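Local coordinates for glucokinase (Streptomyces griseus, PDB 3VGL), which phosphorylates D-glucose with ATP to give glucose 6-phosphate, as a glucokinase of the ROK family, at the zinc ion site. Residues are numbered along the deposited sequence; one frame, centred on the assembly and turned at random. Chains: chain A/B, Glucokinase.

The zinc ion site. Residues chain A 156-157, 167, 169, 171, 174, 177; chain B 282. With ZN (zinc ion), chain C.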
# COMPACT_ATOMS: atom_id res chain seq x y z
N GLY A 156 8.63 12.20 -10.74
CA GLY A 156 7.38 11.55 -11.16
C GLY A 156 7.41 10.04 -11.04
O GLY A 156 6.38 9.41 -11.00
N HIS A 157 8.63 9.48 -10.96
CA HIS A 157 8.77 8.02 -10.92
C HIS A 157 9.31 7.48 -9.61
O HIS A 157 9.71 6.33 -9.51
CB HIS A 157 9.56 7.54 -12.16
CG HIS A 157 9.01 8.12 -13.40
ND1 HIS A 157 7.80 7.72 -13.94
CD2 HIS A 157 9.41 9.21 -14.12
CE1 HIS A 157 7.51 8.49 -14.97
NE2 HIS A 157 8.47 9.40 -15.10
N CYS A 167 2.54 2.77 -14.73
CA CYS A 167 3.05 4.03 -15.26
C CYS A 167 3.64 3.85 -16.65
O CYS A 167 4.05 2.76 -16.99
CB CYS A 167 4.14 4.59 -14.32
SG CYS A 167 4.72 6.26 -14.71
N CYS A 169 6.40 4.72 -17.62
CA CYS A 169 7.81 4.34 -17.51
C CYS A 169 8.03 2.83 -17.46
O CYS A 169 9.17 2.37 -17.56
CB CYS A 169 8.46 5.01 -16.31
SG CYS A 169 7.93 4.28 -14.73
N SER A 171 7.03 0.96 -14.81
CA SER A 171 6.96 0.55 -13.39
C SER A 171 5.58 0.78 -12.81
O SER A 171 4.67 1.25 -13.52
CB SER A 171 7.96 1.37 -12.59
OG SER A 171 9.29 0.94 -12.94
N CYS A 174 4.22 4.84 -9.33
CA CYS A 174 4.90 6.14 -9.48
C CYS A 174 4.06 7.34 -9.05
O CYS A 174 2.83 7.42 -9.30
CB CYS A 174 5.27 6.31 -10.93
SG CYS A 174 6.41 5.09 -11.55
N GLN A 177 1.40 8.97 -11.32
CA GLN A 177 0.07 8.35 -11.51
C GLN A 177 -0.96 8.84 -10.50
O GLN A 177 -2.15 8.66 -10.73
CB GLN A 177 0.17 6.82 -11.48
CG GLN A 177 1.03 6.26 -12.61
CD GLN A 177 0.53 6.72 -13.96
OE1 GLN A 177 -0.70 6.72 -14.22
NE2 GLN A 177 1.45 7.15 -14.80
N ILE B 282 14.37 2.63 -12.48
CA ILE B 282 13.40 3.04 -13.55
C ILE B 282 14.13 3.07 -14.90
O ILE B 282 15.25 3.52 -14.97
CB ILE B 282 12.81 4.49 -13.31
CG1 ILE B 282 12.00 4.61 -11.99
CG2 ILE B 282 11.89 4.92 -14.44
CD1 ILE B 282 10.76 3.71 -11.91
ZN ZN C . 6.76 5.90 -13.66
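This is the structural zinc site typical of ROK-family kinases, built on the CXCGXXGC motif. A:Cys167, A:Cys169 and A:Cys174 supply three sulfurs, and A:His157 from the 3-10 helix 155-157 supplies a ring nitrogen. The four donors sit near the corners of a tetrahedron. ND1 of A:His157 lies 2.1 Å from ZN. The SG atoms of A:Cys167, A:Cys169 and A:Cys174 each lie 2.3 Å from ZN. The angles range from 104° to 120°, the widest between ND1 of A:His157 and SG of A:Cys174. The imidazole binds ZN through ND1; SG of A:Cys167 and SG of A:Cys174 lie at the ring edge, in its plane. In A:His157 CG is anti to the carbonyl carbon, which turns the ring to the metal. The cysteines use three different first torsions. SG is anti to the backbone N in A:Cys167 (chi1 -172°) and beside that N in A:Cys174. SG of A:Cys169 is tucked between the backbone N and the carbonyl carbon.

Second-shell N-H groups reach the sulfurs. The side-chain amide NE2 of A:Gln177 gives a hydrogen bond to SG of A:Cys167 (3.4 Å), and the sulfur lies close to the amide plane. The backbone N of A:Ser171 donates to SG of A:Cys169, also at 3.4 Å. These bonds would help to stabilise negative charge on the thiolates. A:His157 also lines the glucose pocket, so the zinc probably steadies a substrate-binding residue.

B:Ile282 comes from the neighbouring subunit and packs against the outside of the site. Its CG2 branch rests 3.9 Å from CB of A:Cys169. CG1 lies 3.8 Å from CB of A:His157. The tip, CD1, reaches OG of A:Ser171 at 3.3 Å. An alanine here would lack CG1, CG2 and CD1 and would probably loosen the packing of the other subunit against A:His157, A:Cys169 and A:Ser171.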